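Local coordinates for protein origin recognition complex subunit 2 ORC2 (Aeropyrum pernix, PDB 1W5S) that binds DNA and ATP and takes part in regulating DNA replication, joining an AAA+ ATPase domain to a C-terminal winged-helix domain, at residues R25-E30 and L210-Y215; M53-I58 and S187-L192; A214-E219 and Y249-G254. One frame throughout, in Å; residues are numbered along the deposited sequence.

Interaction 1 of 3, residues R25-E30 and L210-Y215; sequences RVRRGE and LHLPAY. With ADP (adenosine-5'-diphosphate), chain E; SO4 (sulfate ion), chain C.
The guanidinium group of R27 slides between two side chains of 210-215, L212 on one face and Y215 on the other. Y215 CE2 sits over the centre of the group, 3.5 Å from R27 CZ, and the tyrosine ring is turned 34° from the guanidinium plane, an inclined overlap and not a parallel stack. On the opposite face L212 CG lies off toward the rim, 3.6 Å from R27 NH2. The plane itself is fixed by a bond from R27 NH2 to P213 O of 3.0 Å, nearly straight at 165° and lying within both the guanidinium and the carbonyl planes; I63 O takes a further bond from the same nitrogen. R27 CG lies beside its backbone N (chi1 -68°), 3.3 Å from ADP N6, and a bend at chi2 turns the rest of the chain toward L212 and Y215. V26 adds an apolar contact, its CG1 reaching Y215 CE2 at 3.5 Å. Y215, an ATP-binding residue, gives its hydroxyl hydrogen to ADP N7 over 2.8 Å, so the residues that hold its ring also border the adenine. Farther out, E30 OE1 passes L212 CD1 at 4.0 Å. The contact thus joins the loop leading into helix 29-43 to the chain that leaves strand 209-211 for helix 217-231, while helix 65-82, whose first residues belong to the P-loop, packs against R27, L210 and L212 through L68.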
loop_
_atom_site.group_PDB
_atom_site.type_symbol
_atom_site.label_atom_id
_atom_site.label_comp_id
_atom_site.label_asym_id
_atom_site.label_seq_id
_atom_site.Cartn_x
_atom_site.Cartn_y
_atom_site.Cartn_z
ATOM N N ARG A 25 18.006 -2.766 0.091
ATOM C CA ARG A 25 18.671 -3.925 0.659
ATOM C C ARG A 25 17.679 -4.958 1.100
ATOM O O ARG A 25 18.068 -6.058 1.534
ATOM C CB ARG A 25 19.568 -3.550 1.837
ATOM C CG ARG A 25 20.762 -2.724 1.445
ATOM C CD ARG A 25 21.594 -2.372 2.666
ATOM N NE ARG A 25 22.760 -1.591 2.323
ATOM C CZ ARG A 25 23.664 -1.124 3.191
ATOM N NH1 ARG A 25 23.550 -1.307 4.514
ATOM N NH2 ARG A 25 24.691 -0.445 2.728
ATOM N N VAL A 26 16.401 -4.630 1.009
ATOM C CA VAL A 26 15.366 -5.568 1.407
ATOM C C VAL A 26 14.397 -5.908 0.261
ATOM O O VAL A 26 13.858 -7.042 0.199
ATOM C CB VAL A 26 14.582 -5.078 2.654
ATOM C CG1 VAL A 26 13.393 -5.977 2.906
ATOM C CG2 VAL A 26 15.475 -5.082 3.903
ATOM N N ARG A 27 14.119 -4.969 -0.615
ATOM C CA ARG A 27 13.141 -5.285 -1.672
ATOM C C ARG A 27 13.881 -5.360 -3.023
ATOM O O ARG A 27 13.290 -5.184 -4.075
ATOM C CB ARG A 27 12.103 -4.133 -1.781
ATOM C CG ARG A 27 11.152 -3.977 -0.595
ATOM C CD ARG A 27 10.275 -5.145 -0.402
ATOM N NE ARG A 27 9.092 -4.819 0.410
ATOM C CZ ARG A 27 8.441 -5.734 1.130
ATOM N NH1 ARG A 27 8.909 -7.009 1.151
ATOM N NH2 ARG A 27 7.366 -5.397 1.862
ATOM N N ARG A 28 15.189 -5.583 -2.912
ATOM C CA ARG A 28 16.221 -4.982 -3.797
ATOM C C ARG A 28 16.331 -5.742 -5.080
ATOM O O ARG A 28 16.542 -5.161 -6.188
ATOM C CB ARG A 28 17.589 -4.987 -3.085
ATOM C CG ARG A 28 18.451 -6.264 -3.195
ATOM C CD ARG A 28 18.532 -7.140 -1.879
ATOM N NE ARG A 28 17.230 -7.537 -1.287
ATOM C CZ ARG A 28 16.422 -8.506 -1.740
ATOM N NH1 ARG A 28 16.713 -9.181 -2.842
ATOM N NH2 ARG A 28 15.287 -8.764 -1.112
ATOM N N GLY A 29 16.156 -7.050 -4.880
ATOM C CA GLY A 29 16.107 -8.028 -5.919
ATOM C C GLY A 29 14.877 -7.795 -6.745
ATOM O O GLY A 29 15.033 -7.572 -7.958
ATOM N N GLU A 30 13.706 -7.836 -6.091
ATOM C CA GLU A 30 12.345 -7.628 -6.726
ATOM C C GLU A 30 12.021 -6.198 -7.264
ATOM O O GLU A 30 10.827 -5.855 -7.539
ATOM C CB GLU A 30 11.213 -7.954 -5.756
ATOM C CG GLU A 30 11.709 -8.366 -4.378
ATOM C CD GLU A 30 10.640 -8.801 -3.467
ATOM O OE1 GLU A 30 9.572 -8.157 -3.450
ATOM O OE2 GLU A 30 10.914 -9.773 -2.746
ATOM N N LEU A 210 1.767 -7.914 -7.652
ATOM C CA LEU A 210 2.642 -8.254 -6.577
ATOM C C LEU A 210 2.131 -7.813 -5.204
ATOM O O LEU A 210 1.851 -6.633 -4.917
ATOM C CB LEU A 210 4.008 -7.654 -6.842
ATOM C CG LEU A 210 5.062 -7.932 -5.785
ATOM C CD1 LEU A 210 5.483 -9.402 -5.841
ATOM C CD2 LEU A 210 6.212 -6.945 -5.967
ATOM N N HIS A 211 2.038 -8.807 -4.343
ATOM C CA HIS A 211 1.628 -8.633 -2.965
ATOM C C HIS A 211 2.875 -8.517 -2.142
ATOM O O HIS A 211 3.807 -9.276 -2.290
ATOM C CB HIS A 211 0.872 -9.845 -2.446
ATOM C CG HIS A 211 0.692 -9.799 -0.965
ATOM N ND1 HIS A 211 1.600 -10.356 -0.087
ATOM C CD2 HIS A 211 -0.248 -9.185 -0.199
ATOM C CE1 HIS A 211 1.199 -10.123 1.159
ATOM N NE2 HIS A 211 0.090 -9.402 1.117
ATOM N N LEU A 212 2.920 -7.502 -1.324
ATOM C CA LEU A 212 4.077 -7.299 -0.474
ATOM C C LEU A 212 3.684 -7.686 0.991
ATOM O O LEU A 212 2.654 -7.282 1.458
ATOM C CB LEU A 212 4.503 -5.861 -0.649
ATOM C CG LEU A 212 5.803 -5.454 -1.353
ATOM C CD1 LEU A 212 6.139 -6.255 -2.554
ATOM C CD2 LEU A 212 5.730 -3.939 -1.624
ATOM N N PRO A 213 4.441 -8.573 1.643
ATOM C CA PRO A 213 4.221 -8.850 3.083
ATOM C C PRO A 213 4.806 -7.807 4.029
ATOM O O PRO A 213 5.706 -7.051 3.655
ATOM C CB PRO A 213 4.926 -10.179 3.293
ATOM C CG PRO A 213 5.761 -10.392 2.121
ATOM C CD PRO A 213 5.537 -9.376 1.090
ATOM N N ALA A 214 4.296 -7.742 5.252
ATOM C CA ALA A 214 4.826 -6.793 6.259
ATOM C C ALA A 214 6.235 -7.218 6.562
ATOM O O ALA A 214 6.541 -8.389 6.430
ATOM C CB ALA A 214 3.965 -6.810 7.554
ATOM N N TYR A 215 7.103 -6.279 6.924
ATOM C CA TYR A 215 8.499 -6.554 7.276
ATOM C C TYR A 215 8.710 -7.362 8.535
ATOM O O TYR A 215 8.070 -7.136 9.559
ATOM C CB TYR A 215 9.311 -5.256 7.413
ATOM C CG TYR A 215 9.488 -4.574 6.077
ATOM C CD1 TYR A 215 9.045 -3.268 5.872
ATOM C CD2 TYR A 215 10.110 -5.245 5.014
ATOM C CE1 TYR A 215 9.238 -2.630 4.659
ATOM C CE2 TYR A 215 10.292 -4.654 3.838
ATOM C CZ TYR A 215 9.842 -3.331 3.641
ATOM O OH TYR A 215 10.033 -2.752 2.421
HETATM P PB ADP E . 3.788 1.965 2.307
HETATM O O1B ADP E . 2.956 2.649 3.360
HETATM O O2B ADP E . 3.474 0.479 2.165
HETATM O O3B ADP E . 3.680 2.696 0.949
HETATM P PA ADP E . 6.422 3.236 2.272
HETATM O O1A ADP E . 5.747 4.555 2.443
HETATM O O2A ADP E . 7.008 2.781 0.955
HETATM O O3A ADP E . 5.315 2.091 2.804
HETATM O "O5'" ADP E . 7.566 3.077 3.415
HETATM C "C5'" ADP E . 7.447 3.565 4.771
HETATM C "C4'" ADP E . 8.781 4.063 5.238
HETATM O "O4'" ADP E . 9.709 2.963 5.302
HETATM C "C3'" ADP E . 9.424 5.063 4.290
HETATM O "O3'" ADP E . 10.302 5.916 4.995
HETATM C "C2'" ADP E . 10.291 4.208 3.343
HETATM O "O2'" ADP E . 11.444 4.923 2.832
HETATM C "C1'" ADP E . 10.752 3.106 4.315
HETATM N N9 ADP E . 11.034 1.872 3.554
HETATM C C8 ADP E . 10.093 0.971 3.213
HETATM N N7 ADP E . 10.614 -0.044 2.547
HETATM C C5 ADP E . 11.916 0.172 2.462
HETATM C C6 ADP E . 13.012 -0.559 1.838
HETATM N N6 ADP E . 12.724 -1.726 1.202
HETATM N N1 ADP E . 14.267 -0.049 1.950
HETATM C C2 ADP E . 14.461 1.151 2.590
HETATM N N3 ADP E . 13.452 1.864 3.157
HETATM C C4 ADP E . 12.202 1.440 3.131
HETATM S S SO4 C . 1.290 -9.882 6.053
HETATM O O1 SO4 C . 0.764 -10.281 7.351
HETATM O O2 SO4 C . 2.615 -10.393 5.820
HETATM O O3 SO4 C . 1.139 -8.423 5.992
HETATM O O4 SO4 C . 0.523 -10.463 4.934
#

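Interaction 2 of 3, residues M53-I58 and S187-L192; sequences MIYGSI and SDVRAL. With SO4 (sulfate ion), chain C.
The ring of Y55 lies obliquely beside the start of the 187-192 turn, its CD1 3.4 Å from V189 N and its CE1 3.5 Å from V189 CB. With CG between the backbone N and the carbonyl carbon (chi1 61°), the ring runs alongside V189 in the same direction, whereas L192 crosses it at about a right angle. The second flat group, the R190 guanidinium, has I58 CD1 over one face, near the rim, and the D188 carboxylate at its edge. R190 meets D188 through NE and NH2, one oxygen each: NH2 bonds to the syn lone pair of D188 OD1 at 3.0 Å, in the guanidinium plane, and NE forms a salt bridge to OD2. The anti lone pair of OD2 also accepts from R190 N, capping the helix that follows. R190 NH1 has a second acidic partner in E302. Between the backbones, G56 N makes a weak bond to S187 O, and a water bridges G56 O, 2.7 Å away, and V189 N. M53 CE and L192 CD2 meet at 3.4 Å, their side chains running in opposite directions. The contact ties the C-terminal end of strand 51-56, which lies between strands 180-186 and 209-211, to the turn before helix 190-198. I58 packs on L367 and L390 and V189 on H389, so this end of the AAA+ sheet faces the winged-helix domain.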
loop_
_atom_site.group_PDB
_atom_site.type_symbol
_atom_site.label_atom_id
_atom_site.label_comp_id
_atom_site.label_asym_id
_atom_site.label_seq_id
_atom_site.Cartn_x
_atom_site.Cartn_y
_atom_site.Cartn_z
ATOM N N MET A 53 0.761 -3.778 -10.908
ATOM C CA MET A 53 0.236 -3.485 -9.620
ATOM C C MET A 53 0.939 -4.097 -8.405
ATOM O O MET A 53 1.296 -5.284 -8.380
ATOM C CB MET A 53 -1.207 -3.846 -9.541
ATOM C CG MET A 53 -1.814 -3.256 -8.305
ATOM S SD MET A 53 -3.546 -3.568 -8.179
ATOM C CE MET A 53 -4.044 -3.607 -9.907
ATOM N N ILE A 54 1.026 -3.227 -7.388
ATOM C CA ILE A 54 1.578 -3.522 -6.085
ATOM C C ILE A 54 0.478 -3.222 -5.050
ATOM O O ILE A 54 -0.128 -2.150 -5.073
ATOM C CB ILE A 54 2.837 -2.655 -5.827
ATOM C CG1 ILE A 54 3.855 -2.936 -6.931
ATOM C CG2 ILE A 54 3.440 -2.985 -4.484
ATOM C CD1 ILE A 54 4.892 -1.877 -7.111
ATOM N N TYR A 55 0.205 -4.201 -4.199
ATOM C CA TYR A 55 -0.593 -3.994 -3.005
ATOM C C TYR A 55 -0.015 -4.792 -1.786
ATOM O O TYR A 55 0.969 -5.515 -1.894
ATOM C CB TYR A 55 -2.035 -4.368 -3.308
ATOM C CG TYR A 55 -2.180 -5.808 -3.704
ATOM C CD1 TYR A 55 -2.483 -6.809 -2.753
ATOM C CD2 TYR A 55 -1.995 -6.196 -5.025
ATOM C CE1 TYR A 55 -2.629 -8.101 -3.128
ATOM C CE2 TYR A 55 -2.115 -7.495 -5.398
ATOM C CZ TYR A 55 -2.396 -8.446 -4.458
ATOM O OH TYR A 55 -2.486 -9.722 -4.901
ATOM N N GLY A 56 -0.598 -4.582 -0.612
ATOM C CA GLY A 56 -0.199 -5.261 0.645
ATOM C C GLY A 56 -1.361 -5.983 1.282
ATOM O O GLY A 56 -2.392 -6.106 0.644
ATOM N N SER A 57 -1.193 -6.521 2.505
ATOM C CA SER A 57 -2.345 -7.058 3.226
ATOM C C SER A 57 -3.221 -5.933 3.826
ATOM O O SER A 57 -2.838 -4.782 3.955
ATOM C CB SER A 57 -1.923 -8.031 4.313
ATOM O OG SER A 57 -1.291 -9.149 3.757
ATOM N N ILE A 58 -4.407 -6.282 4.218
ATOM C CA ILE A 58 -5.351 -5.292 4.617
ATOM C C ILE A 58 -5.006 -4.796 6.018
ATOM O O ILE A 58 -4.650 -5.550 6.896
ATOM C CB ILE A 58 -6.777 -5.854 4.489
ATOM C CG1 ILE A 58 -7.815 -4.786 4.787
ATOM C CG2 ILE A 58 -7.012 -7.026 5.439
ATOM C CD1 ILE A 58 -9.264 -5.385 4.645
ATOM N N SER A 187 -3.790 -0.243 -1.456
ATOM C CA SER A 187 -3.536 -0.591 -0.069
ATOM C C SER A 187 -3.631 -2.057 0.157
ATOM O O SER A 187 -2.837 -2.575 0.956
ATOM C CB SER A 187 -4.374 0.206 0.942
ATOM O OG SER A 187 -5.721 0.171 0.590
ATOM N N ASP A 188 -4.476 -2.743 -0.615
ATOM C CA ASP A 188 -4.607 -4.188 -0.501
ATOM C C ASP A 188 -5.438 -4.771 -1.637
ATOM O O ASP A 188 -5.878 -4.063 -2.519
ATOM C CB ASP A 188 -5.218 -4.558 0.881
ATOM C CG ASP A 188 -6.581 -3.911 1.104
ATOM O OD1 ASP A 188 -6.704 -3.174 2.069
ATOM O OD2 ASP A 188 -7.514 -4.098 0.300
ATOM N N VAL A 189 -5.610 -6.081 -1.612
ATOM C CA VAL A 189 -6.162 -6.851 -2.707
ATOM C C VAL A 189 -7.604 -6.495 -2.965
ATOM O O VAL A 189 -8.119 -6.775 -4.023
ATOM C CB VAL A 189 -6.034 -8.403 -2.364
ATOM C CG1 VAL A 189 -6.981 -8.813 -1.313
ATOM C CG2 VAL A 189 -6.206 -9.306 -3.577
ATOM N N ARG A 190 -8.278 -5.871 -1.997
ATOM C CA ARG A 190 -9.652 -5.381 -2.213
ATOM C C ARG A 190 -9.736 -4.449 -3.418
ATOM O O ARG A 190 -10.764 -4.398 -4.100
ATOM C CB ARG A 190 -10.209 -4.703 -0.958
ATOM C CG ARG A 190 -10.522 -5.679 0.184
ATOM C CD ARG A 190 -11.004 -4.928 1.411
ATOM N NE ARG A 190 -10.007 -3.964 1.936
ATOM C CZ ARG A 190 -10.294 -2.963 2.765
ATOM N NH1 ARG A 190 -11.543 -2.746 3.183
ATOM N NH2 ARG A 190 -9.335 -2.176 3.201
ATOM N N ALA A 191 -8.659 -3.726 -3.697
ATOM C CA ALA A 191 -8.615 -2.894 -4.890
ATOM C C ALA A 191 -8.927 -3.651 -6.162
ATOM O O ALA A 191 -9.584 -3.111 -7.055
ATOM C CB ALA A 191 -7.311 -2.140 -5.014
ATOM N N LEU A 192 -8.540 -4.917 -6.225
ATOM C CA LEU A 192 -8.768 -5.715 -7.432
ATOM C C LEU A 192 -10.252 -6.040 -7.659
ATOM O O LEU A 192 -10.724 -5.994 -8.796
ATOM C CB LEU A 192 -7.892 -6.965 -7.410
ATOM C CG LEU A 192 -6.406 -6.677 -7.598
ATOM C CD1 LEU A 192 -5.627 -7.929 -7.373
ATOM C CD2 LEU A 192 -6.098 -6.134 -9.015
HETATM S S SO4 C . 1.290 -9.882 6.053
HETATM O O1 SO4 C . 0.764 -10.281 7.351
HETATM O O2 SO4 C . 2.615 -10.393 5.820
HETATM O O3 SO4 C . 1.139 -8.423 5.992
HETATM O O4 SO4 C . 0.523 -10.463 4.934
HETATM O O HOH W 1 -4.316 -7.900 0.302
#

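Interaction 3 of 3, residues A214-E219 and Y249-G254; sequences AYKSRE and YGEDKG. With ADP (adenosine-5'-diphosphate), chain E; SO4 (sulfate ion), chain C.
D252 receives two bonds from S217 through its two carboxylate oxygens. S217 N donates to the syn lone pair of D252 OD2 over 2.8 Å, at an angle of 151°, and S217 OG donates to D252 OD1, also over 2.8 Å and on the syn side, but 26° out of the carboxylate plane. The serine can make both because OG is turned back over the backbone (chi1 50°), close to its own amide. The same OG accepts from K253 NZ at 3.3 Å, so the hydroxyl links the acid to the lysine. A backbone bond from E251 N to Y215 O, 3.1 Å long, joins the two segments next to this pair. Outside them K216 runs side by side with E251, and its NZ makes a long, weak salt bridge of 3.4 Å to E251 OE2; the other oxygen, E251 OE1, pairs with R394 and R60. K216 is the N-cap residue of helix 217-231, and its own amide donates to E219 OE2 along the anti lone pair at 2.8 Å. Packing is modest: A214 CB touches E251 CB, and the backbones of G250 and S217 lie directly against each other, with G250 CA within 3.5 Å of S217 N. Both segments belong to the ATPase lid. Through its bond to S217 N, D252 supplies an acceptor to the first turn of helix 217-231 from a separate loop, and its negative charge at the helix's N-terminal end would probably be stabilised by the helix dipole and by nearby K253.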
loop_
_atom_site.group_PDB
_atom_site.type_symbol
_atom_site.label_atom_id
_atom_site.label_comp_id
_atom_site.label_asym_id
_atom_site.label_seq_id
_atom_site.Cartn_x
_atom_site.Cartn_y
_atom_site.Cartn_z
ATOM N N ALA A 214 4.296 -7.742 5.252
ATOM C CA ALA A 214 4.826 -6.793 6.259
ATOM C C ALA A 214 6.235 -7.218 6.562
ATOM O O ALA A 214 6.541 -8.389 6.430
ATOM C CB ALA A 214 3.965 -6.810 7.554
ATOM N N TYR A 215 7.103 -6.279 6.924
ATOM C CA TYR A 215 8.499 -6.554 7.276
ATOM C C TYR A 215 8.710 -7.362 8.535
ATOM O O TYR A 215 8.070 -7.136 9.559
ATOM C CB TYR A 215 9.311 -5.256 7.413
ATOM C CG TYR A 215 9.488 -4.574 6.077
ATOM C CD1 TYR A 215 9.045 -3.268 5.872
ATOM C CD2 TYR A 215 10.110 -5.245 5.014
ATOM C CE1 TYR A 215 9.238 -2.630 4.659
ATOM C CE2 TYR A 215 10.292 -4.654 3.838
ATOM C CZ TYR A 215 9.842 -3.331 3.641
ATOM O OH TYR A 215 10.033 -2.752 2.421
ATOM N N LYS A 216 9.625 -8.329 8.446
ATOM C CA LYS A 216 10.022 -9.106 9.632
ATOM C C LYS A 216 11.134 -8.335 10.343
ATOM O O LYS A 216 11.703 -7.346 9.764
ATOM C CB LYS A 216 10.561 -10.485 9.282
ATOM C CG LYS A 216 9.780 -11.290 8.368
ATOM C CD LYS A 216 8.406 -11.627 8.861
ATOM C CE LYS A 216 7.851 -12.684 7.877
ATOM N NZ LYS A 216 6.599 -13.291 8.332
ATOM N N SER A 217 11.463 -8.786 11.561
ATOM C CA SER A 217 12.438 -8.057 12.398
ATOM C C SER A 217 13.814 -7.901 11.751
ATOM O O SER A 217 14.364 -6.818 11.735
ATOM C CB SER A 217 12.507 -8.653 13.811
ATOM O OG SER A 217 12.668 -10.059 13.786
ATOM N N ARG A 218 14.334 -8.968 11.176
ATOM C CA ARG A 218 15.579 -8.934 10.387
ATOM C C ARG A 218 15.557 -7.977 9.173
ATOM O O ARG A 218 16.592 -7.450 8.774
ATOM C CB ARG A 218 15.895 -10.303 9.786
ATOM C CG ARG A 218 16.425 -11.370 10.727
ATOM C CD ARG A 218 17.146 -12.489 9.850
ATOM N NE ARG A 218 18.411 -11.963 9.259
ATOM C CZ ARG A 218 18.723 -11.830 7.953
ATOM N NH1 ARG A 218 17.897 -12.202 6.965
ATOM N NH2 ARG A 218 19.929 -11.343 7.622
ATOM N N GLU A 219 14.385 -7.788 8.590
ATOM C CA GLU A 219 14.224 -6.862 7.476
ATOM C C GLU A 219 14.217 -5.443 8.013
ATOM O O GLU A 219 14.905 -4.579 7.495
ATOM C CB GLU A 219 12.953 -7.175 6.678
ATOM C CG GLU A 219 12.907 -8.588 6.169
ATOM C CD GLU A 219 11.704 -8.898 5.326
ATOM O OE1 GLU A 219 11.902 -9.321 4.171
ATOM O OE2 GLU A 219 10.569 -8.782 5.828
ATOM N N TYR A 249 8.736 -4.119 16.407
ATOM C CA TYR A 249 7.902 -3.864 15.243
ATOM C C TYR A 249 7.924 -5.015 14.166
ATOM O O TYR A 249 7.074 -5.069 13.280
ATOM C CB TYR A 249 8.250 -2.530 14.590
ATOM C CG TYR A 249 8.043 -1.291 15.410
ATOM C CD1 TYR A 249 8.894 -0.219 15.287
ATOM C CD2 TYR A 249 7.024 -1.180 16.321
ATOM C CE1 TYR A 249 8.723 0.945 16.041
ATOM C CE2 TYR A 249 6.853 -0.018 17.084
ATOM C CZ TYR A 249 7.709 1.038 16.918
ATOM O OH TYR A 249 7.549 2.166 17.645
ATOM N N GLY A 250 8.897 -5.915 14.237
ATOM C CA GLY A 250 8.949 -7.071 13.332
ATOM C C GLY A 250 7.654 -7.825 13.419
ATOM O O GLY A 250 7.100 -7.992 14.464
ATOM N N GLU A 251 7.130 -8.254 12.294
ATOM C CA GLU A 251 5.831 -8.889 12.313
ATOM C C GLU A 251 5.913 -10.330 12.871
ATOM O O GLU A 251 4.964 -10.813 13.439
ATOM C CB GLU A 251 5.179 -8.774 10.962
ATOM C CG GLU A 251 5.169 -9.969 10.175
ATOM C CD GLU A 251 4.085 -10.861 10.566
ATOM O OE1 GLU A 251 3.013 -10.273 10.862
ATOM O OE2 GLU A 251 4.313 -12.093 10.614
ATOM N N ASP A 252 7.079 -10.958 12.752
ATOM C CA ASP A 252 7.379 -12.230 13.449
ATOM C C ASP A 252 7.430 -12.150 14.994
ATOM O O ASP A 252 7.436 -13.176 15.665
ATOM C CB ASP A 252 8.704 -12.820 12.940
ATOM C CG ASP A 252 9.815 -11.761 12.775
ATOM O OD1 ASP A 252 10.977 -12.120 12.903
ATOM O OD2 ASP A 252 9.548 -10.574 12.504
ATOM N N LYS A 253 7.481 -10.944 15.550
ATOM C CA LYS A 253 7.503 -10.723 16.999
ATOM C C LYS A 253 6.247 -9.985 17.463
ATOM O O LYS A 253 6.225 -9.388 18.546
ATOM C CB LYS A 253 8.668 -9.821 17.338
ATOM C CG LYS A 253 9.993 -10.132 16.705
ATOM C CD LYS A 253 10.858 -10.802 17.675
ATOM C CE LYS A 253 11.619 -11.953 17.118
ATOM N NZ LYS A 253 12.920 -11.348 16.764
ATOM N N GLY A 254 5.208 -9.961 16.645
ATOM C CA GLY A 254 3.884 -9.512 17.105
ATOM C C GLY A 254 3.537 -8.093 16.705
ATOM O O GLY A 254 2.498 -7.591 17.080
HETATM P PB ADP E . 3.788 1.965 2.307
HETATM O O1B ADP E . 2.956 2.649 3.360
HETATM O O2B ADP E . 3.474 0.479 2.165
HETATM O O3B ADP E . 3.680 2.696 0.949
HETATM P PA ADP E . 6.422 3.236 2.272
HETATM O O1A ADP E . 5.747 4.555 2.443
HETATM O O2A ADP E . 7.008 2.781 0.955
HETATM O O3A ADP E . 5.315 2.091 2.804
HETATM O "O5'" ADP E . 7.566 3.077 3.415
HETATM C "C5'" ADP E . 7.447 3.565 4.771
HETATM C "C4'" ADP E . 8.781 4.063 5.238
HETATM O "O4'" ADP E . 9.709 2.963 5.302
HETATM C "C3'" ADP E . 9.424 5.063 4.290
HETATM O "O3'" ADP E . 10.302 5.916 4.995
HETATM C "C2'" ADP E . 10.291 4.208 3.343
HETATM O "O2'" ADP E . 11.444 4.923 2.832
HETATM C "C1'" ADP E . 10.752 3.106 4.315
HETATM N N9 ADP E . 11.034 1.872 3.554
HETATM C C8 ADP E . 10.093 0.971 3.213
HETATM N N7 ADP E . 10.614 -0.044 2.547
HETATM C C5 ADP E . 11.916 0.172 2.462
HETATM C C6 ADP E . 13.012 -0.559 1.838
HETATM N N6 ADP E . 12.724 -1.726 1.202
HETATM N N1 ADP E . 14.267 -0.049 1.950
HETATM C C2 ADP E . 14.461 1.151 2.590
HETATM N N3 ADP E . 13.452 1.864 3.157
HETATM C C4 ADP E . 12.202 1.440 3.131
HETATM S S SO4 C . 1.290 -9.882 6.053
HETATM O O1 SO4 C . 0.764 -10.281 7.351
HETATM O O2 SO4 C . 2.615 -10.393 5.820
HETATM O O3 SO4 C . 1.139 -8.423 5.992
HETATM O O4 SO4 C . 0.523 -10.463 4.934
#

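Interactions 1 and 2 meet in the central parallel sheet, where strands 51-56 and 209-211 are neighbours; their centres lie about 14 Å apart and L210 N approaches M53 O at 2.8 Å. Along the chain interaction 2 is nested within the loop closed by interaction 1. Interaction 3 follows, sharing A214 and Y215 with interaction 1, at about 13 Å between centres; its centre is about 20 Å from that of interaction 2, with nearest atoms about 6 Å apart. The chain thus passes from the sheet through 210-215 into lid helix 217-231. Interactions 1 and 3 both touch ADP through Y215, which places the nucleotide at the junction of AAA+ core and lid, and all three contacts touch one sulfate.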